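Local atomic coordinates of heme-binding protein A / AI-2 binding protein A (Helicobacter pylori SS1, PDB entry 6OFQ), a protein that binds short peptides such as STSA and probably delivers them in the periplasm to an ABC transporter for uptake. Residues 292-298 with 497-503; 377-381 with 412-416. All coordinates share one frame. Where two conformers were deposited one is given. Numbering follows the deposited sequence.

Interaction 1: 292-298 with 497-503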
loop_
_atom_site.group_PDB
_atom_site.type_symbol
_atom_site.label_atom_id
_atom_site.label_comp_id
_atom_site.label_asym_id
_atom_site.label_seq_id
_atom_site.Cartn_x
_atom_site.Cartn_y
_atom_site.Cartn_z
ATOM N N LEU A 292 7.056 -3.678 5.716
ATOM C CA LEU A 292 7.470 -2.582 4.833
ATOM C C LEU A 292 8.782 -2.851 4.141
ATOM O O LEU A 292 9.716 -3.405 4.723
ATOM C CB LEU A 292 7.712 -1.323 5.701
ATOM C CG LEU A 292 6.529 -0.840 6.540
ATOM C CD1 LEU A 292 6.902 -0.038 7.776
ATOM C CD2 LEU A 292 5.708 0.039 5.609
ATOM N N ALA A 293 8.931 -2.372 2.909
ATOM C CA ALA A 293 10.206 -2.365 2.219
ATOM C C ALA A 293 10.391 -0.998 1.563
ATOM O O ALA A 293 9.408 -0.376 1.135
ATOM C CB ALA A 293 10.321 -3.465 1.176
ATOM N N SER A 294 11.629 -0.506 1.538
ATOM C CA SER A 294 12.007 0.788 0.939
ATOM C C SER A 294 13.254 0.569 0.099
ATOM O O SER A 294 14.210 -0.037 0.543
ATOM C CB SER A 294 12.290 1.782 2.095
ATOM O OG SER A 294 12.611 3.050 1.551
ATOM N N TRP A 295 13.253 1.151 -1.107
ATOM C CA TRP A 295 14.329 0.838 -2.092
ATOM C C TRP A 295 14.484 1.993 -3.066
ATOM O O TRP A 295 13.732 2.961 -2.999
ATOM C CB TRP A 295 14.116 -0.509 -2.804
ATOM C CG TRP A 295 12.926 -0.579 -3.704
ATOM C CD1 TRP A 295 12.891 -0.295 -5.026
ATOM C CD2 TRP A 295 11.584 -0.877 -3.332
ATOM N NE1 TRP A 295 11.622 -0.464 -5.525
ATOM C CE2 TRP A 295 10.788 -0.834 -4.506
ATOM C CE3 TRP A 295 10.965 -1.240 -2.142
ATOM C CZ2 TRP A 295 9.426 -1.095 -4.493
ATOM C CZ3 TRP A 295 9.632 -1.492 -2.131
ATOM C CH2 TRP A 295 8.867 -1.396 -3.293
ATOM N N LEU A 296 15.469 1.882 -3.917
ATOM C CA LEU A 296 15.635 2.838 -4.978
ATOM C C LEU A 296 15.207 2.160 -6.277
ATOM O O LEU A 296 15.807 1.134 -6.657
ATOM C CB LEU A 296 17.072 3.315 -4.953
ATOM C CG LEU A 296 17.470 4.406 -5.942
ATOM C CD1 LEU A 296 16.839 5.754 -5.593
ATOM C CD2 LEU A 296 18.985 4.562 -5.980
ATOM N N SER A 297 14.176 2.650 -6.954
ATOM C CA SER A 297 13.819 2.219 -8.310
ATOM C C SER A 297 14.908 2.704 -9.274
ATOM O O SER A 297 15.376 3.839 -9.093
ATOM C CB SER A 297 12.499 2.850 -8.818
ATOM O OG SER A 297 11.377 2.404 -8.063
ATOM N N LEU A 298 15.301 1.840 -10.208
ATOM C CA LEU A 298 16.193 2.188 -11.318
ATOM C C LEU A 298 15.392 1.864 -12.562
ATOM O O LEU A 298 14.895 0.754 -12.739
ATOM C CB LEU A 298 17.435 1.309 -11.298
ATOM C CG LEU A 298 18.308 1.374 -10.043
ATOM C CD1 LEU A 298 19.445 0.395 -10.046
ATOM C CD2 LEU A 298 18.807 2.804 -9.793
ATOM N N TYR A 497 17.275 -2.673 -9.254
ATOM C CA TYR A 497 16.917 -1.746 -8.200
ATOM C C TYR A 497 18.057 -1.698 -7.187
ATOM O O TYR A 497 18.998 -2.480 -7.325
ATOM C CB TYR A 497 15.633 -2.153 -7.477
ATOM C CG TYR A 497 15.609 -3.286 -6.519
ATOM C CD1 TYR A 497 15.956 -4.567 -6.892
ATOM C CD2 TYR A 497 15.067 -3.066 -5.273
ATOM C CE1 TYR A 497 15.820 -5.655 -6.006
ATOM C CE2 TYR A 497 14.987 -4.094 -4.365
ATOM C CZ TYR A 497 15.250 -5.377 -4.780
ATOM O OH TYR A 497 15.172 -6.386 -3.840
ATOM N N VAL A 498 17.996 -0.803 -6.207
ATOM C CA VAL A 498 18.885 -0.891 -5.070
ATOM C C VAL A 498 18.020 -1.140 -3.821
ATOM O O VAL A 498 17.322 -0.219 -3.351
ATOM C CB VAL A 498 19.684 0.373 -4.833
ATOM C CG1 VAL A 498 20.656 0.120 -3.722
ATOM C CG2 VAL A 498 20.420 0.844 -6.082
ATOM N N PRO A 499 18.059 -2.322 -3.223
ATOM C CA PRO A 499 17.356 -2.551 -1.940
ATOM C C PRO A 499 17.971 -1.676 -0.849
ATOM O O PRO A 499 19.206 -1.553 -0.767
ATOM C CB PRO A 499 17.581 -4.017 -1.632
ATOM C CG PRO A 499 18.620 -4.481 -2.540
ATOM C CD PRO A 499 18.759 -3.543 -3.680
ATOM N N LEU A 500 17.134 -1.032 -0.030
ATOM C CA LEU A 500 17.712 -0.192 1.049
ATOM C C LEU A 500 17.319 -0.803 2.402
ATOM O O LEU A 500 18.164 -1.387 3.116
ATOM C CB LEU A 500 17.232 1.252 0.904
ATOM C CG LEU A 500 17.759 1.967 -0.334
ATOM C CD1 LEU A 500 17.037 3.263 -0.449
ATOM C CD2 LEU A 500 19.255 2.181 -0.233
ATOM N N ALA A 501 16.045 -0.739 2.781
ATOM C CA ALA A 501 15.691 -1.126 4.154
ATOM C C ALA A 501 14.325 -1.759 4.260
ATOM O O ALA A 501 13.424 -1.520 3.467
ATOM C CB ALA A 501 15.682 0.108 5.032
ATOM N N TYR A 502 14.144 -2.583 5.301
ATOM C CA TYR A 502 12.862 -2.933 5.880
ATOM C C TYR A 502 12.693 -1.998 7.078
ATOM O O TYR A 502 13.198 -2.373 8.154
ATOM C CB TYR A 502 12.805 -4.402 6.299
ATOM C CG TYR A 502 13.176 -5.352 5.198
ATOM C CD1 TYR A 502 12.519 -5.318 3.971
ATOM C CD2 TYR A 502 14.212 -6.259 5.378
ATOM C CE1 TYR A 502 12.920 -6.201 2.981
ATOM C CE2 TYR A 502 14.650 -7.122 4.382
ATOM C CZ TYR A 502 14.001 -7.062 3.153
ATOM O OH TYR A 502 14.475 -7.870 2.170
ATOM N N PRO A 503 11.987 -0.869 6.946
ATOM C CA PRO A 503 11.902 -0.007 8.121
ATOM C C PRO A 503 11.035 -0.630 9.183
ATOM O O PRO A 503 10.042 -1.302 8.869
ATOM C CB PRO A 503 11.222 1.261 7.591
ATOM C CG PRO A 503 11.453 1.220 6.110
ATOM C CD PRO A 503 11.436 -0.251 5.725
HETATM O O HOH W 1 9.400 -3.749 7.503
#
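A classic beta bulge shapes this antiparallel strand pair. L500 and A501 both face S294, whose O accepts from L500 N (3.1 Å) and A501 N (3.0 Å). S294 N donates to A501 O (2.8 Å). The bulge shifts the register by one, so W295 pairs with P499. L296 N to V498 O (2.9 Å) and V498 N to L296 O (3.0 Å) close the next hydrogen-bonded pair, L296 with V498. The extra residue makes a bump. The CA-to-CB bond of L500 points toward the partner strand, and its CD1 rests against the peptide bond, 3.9 Å from W295 C and 4.0 Å from L296 N.

On the face carrying S294, L296, V498 and A501, small and branched side chains fit closely. L296 CB meets V498 CB at 3.9 Å, and L298 CD1 nestles by V498 CG2 at 4.1 Å. Helices 308-317 and 320-328 cover this side. Bulky rings fill the other face. Y497 turns its edge toward the face of the five-membered ring of W295 in an offset edge-to-face pair, with centroids 5.2 Å apart and planes at 88°. W443 meets both rings. Strand 423-429 bonds to the other edge of 292-298, so 292-298 is an inner strand of the mixed sheet in this type II binding protein.

At the far end A293 CB touches the edge of the Y502 ring at CD1 (4.0 Å). The P503 ring fits between two side chains, with CD 3.9 Å from L292 CB and CG 4.1 Å from S294 CB. Water 1 accepts from L292 N (2.9 Å) and lies 2.9 Å from P503 O.

Interaction 2: 377-381 with 412-416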
loop_
_atom_site.group_PDB
_atom_site.type_symbol
_atom_site.label_atom_id
_atom_site.label_comp_id
_atom_site.label_asym_id
_atom_site.label_seq_id
_atom_site.Cartn_x
_atom_site.Cartn_y
_atom_site.Cartn_z
ATOM N N ILE A 377 17.598 11.871 -9.485
ATOM C CA ILE A 377 16.814 11.084 -8.534
ATOM C C ILE A 377 15.599 11.899 -8.185
ATOM O O ILE A 377 15.668 13.103 -7.907
ATOM C CB ILE A 377 17.618 10.705 -7.289
ATOM C CG1 ILE A 377 16.832 9.701 -6.421
ATOM C CG2 ILE A 377 18.038 11.875 -6.424
ATOM C CD1 ILE A 377 17.686 9.065 -5.360
ATOM N N PHE A 378 14.437 11.260 -8.121
ATOM C CA PHE A 378 13.226 11.878 -7.620
ATOM C C PHE A 378 13.086 11.527 -6.154
ATOM O O PHE A 378 13.357 10.361 -5.793
ATOM C CB PHE A 378 11.955 11.327 -8.296
ATOM C CG PHE A 378 11.650 11.827 -9.673
ATOM C CD1 PHE A 378 12.586 12.501 -10.411
ATOM C CD2 PHE A 378 10.436 11.564 -10.273
ATOM C CE1 PHE A 378 12.314 13.012 -11.674
ATOM C CE2 PHE A 378 10.155 12.101 -11.508
ATOM C CZ PHE A 378 11.095 12.763 -12.234
ATOM N N THR A 379 12.654 12.496 -5.354
ATOM C CA THR A 379 12.298 12.257 -3.962
ATOM C C THR A 379 11.047 13.065 -3.654
ATOM O O THR A 379 10.621 13.897 -4.464
ATOM C CB THR A 379 13.472 12.663 -3.065
ATOM O OG1 THR A 379 13.177 12.261 -1.716
ATOM C CG2 THR A 379 13.767 14.145 -3.091
ATOM N N THR A 380 10.401 12.739 -2.537
ATOM C CA THR A 380 9.230 13.465 -2.077
ATOM C C THR A 380 9.567 14.550 -1.092
ATOM O O THR A 380 10.624 14.548 -0.450
ATOM C CB THR A 380 8.249 12.564 -1.315
ATOM O OG1 THR A 380 8.804 12.218 -0.040
ATOM C CG2 THR A 380 7.963 11.279 -2.079
ATOM N N SER A 381 8.648 15.502 -1.015
ATOM C CA SER A 381 8.860 16.621 -0.090
ATOM C C SER A 381 8.831 16.193 1.379
ATOM O O SER A 381 9.477 16.827 2.213
ATOM C CB SER A 381 7.804 17.711 -0.319
ATOM O OG SER A 381 6.531 17.152 -0.166
ATOM N N TYR A 412 4.335 13.102 -7.194
ATOM C CA TYR A 412 5.396 12.092 -7.230
ATOM C C TYR A 412 4.790 10.782 -7.719
ATOM O O TYR A 412 5.374 10.058 -8.514
ATOM C CB TYR A 412 5.955 11.959 -5.821
ATOM C CG TYR A 412 7.138 11.033 -5.690
ATOM C CD1 TYR A 412 8.399 11.521 -5.774
ATOM C CD2 TYR A 412 6.976 9.693 -5.355
ATOM C CE1 TYR A 412 9.506 10.714 -5.671
ATOM C CE2 TYR A 412 8.084 8.876 -5.203
ATOM C CZ TYR A 412 9.351 9.419 -5.313
ATOM O OH TYR A 412 10.519 8.695 -5.134
ATOM N N LEU A 413 3.688 10.373 -7.127
ATOM C CA LEU A 413 2.975 9.142 -7.560
ATOM C C LEU A 413 2.601 9.194 -9.045
ATOM O O LEU A 413 2.784 8.216 -9.758
ATOM C CB LEU A 413 1.718 8.948 -6.707
ATOM C CG LEU A 413 1.917 8.653 -5.210
ATOM C CD1 LEU A 413 0.644 8.823 -4.391
ATOM C CD2 LEU A 413 2.286 7.199 -5.077
ATOM N N LYS A 414 2.202 10.366 -9.519
ATOM C CA LYS A 414 1.779 10.459 -10.922
ATOM C C LYS A 414 2.982 10.332 -11.858
ATOM O O LYS A 414 3.030 9.520 -12.808
ATOM C CB LYS A 414 1.075 11.812 -11.134
ATOM C CG LYS A 414 0.599 12.064 -12.562
ATOM C CD LYS A 414 0.022 13.462 -12.837
ATOM C CE LYS A 414 -0.337 13.542 -14.318
ATOM N NZ LYS A 414 -1.271 12.495 -14.874
ATOM N N ARG A 415 4.045 11.092 -11.574
ATOM C CA ARG A 415 5.200 11.141 -12.464
ATOM C C ARG A 415 5.957 9.818 -12.455
ATOM O O ARG A 415 6.348 9.333 -13.508
ATOM C CB ARG A 415 6.137 12.265 -12.091
ATOM C CG ARG A 415 5.512 13.631 -12.234
ATOM C CD ARG A 415 6.487 14.734 -11.888
ATOM N NE ARG A 415 5.938 16.091 -12.103
ATOM C CZ ARG A 415 5.907 16.708 -13.273
ATOM N NH1 ARG A 415 6.343 16.147 -14.386
ATOM N NH2 ARG A 415 5.401 17.942 -13.351
ATOM N N THR A 416 6.165 9.186 -11.277
ATOM C CA THR A 416 6.814 7.885 -11.252
ATOM C C THR A 416 5.914 6.800 -11.894
ATOM O O THR A 416 6.414 5.891 -12.548
ATOM C CB THR A 416 7.227 7.475 -9.800
ATOM O OG1 THR A 416 6.065 7.425 -8.950
ATOM C CG2 THR A 416 8.328 8.366 -9.238
#
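Y412 makes most of this contact. It reaches from the helix to the strand and lays its ring along residues 378-380. T380 CG2 sits 3.6 Å from the centroid of the Y412 ring and only 7° off the ring normal, a CH-pi contact over the face. Y412 CE1 meets F378 CB at 3.6 Å and the backbone at T379 C at 3.5 Å. The hydroxyl passes beyond 377-381 and bonds to F425 O on strand 423-429. That reach follows from the topology. Strand 400-407, helix 409-417 and strand 423-429 form a beta-alpha-beta crossover, and strand 373-380 lies between the two parallel strands it joins. The helix therefore runs back over 373-380, with axes 9.8 Å apart and directions at 155°. T379 points its CB away from it, toward helix 386-396 on the other side of the sheet. Further along, R415 brings CB to the edge of the F378 ring, 4.1 Å from CE2. Its guanidinium turns to E420 in a salt bridge through NH1. T416 packs CG2 against F378 CD2 at 4.0 Å, while T416 OG1 bonds back to Y412 O at 2.8 Å.

Both contacts are buried and belong to one mixed sheet. Interaction 1 joins two strands within it. Interaction 2 packs a helix onto it. Strand 423-429 lies between them in the sheet, pairing antiparallel with 292-298 and parallel with 373-380. Chemistry follows place. Interaction 1 combines backbone hydrogen bonds with side-chain packing and buries 604 Å². Interaction 2 has no hydrogen bond across its segments, relies on side-chain packing and buries 262 Å²; its helix also carries the exposed K414. The two sets of segments touch where L296 CD1 lies 3.4 Å from I377 CD1. Along the chain, interaction 2 is nested within the loop that interaction 1 closes.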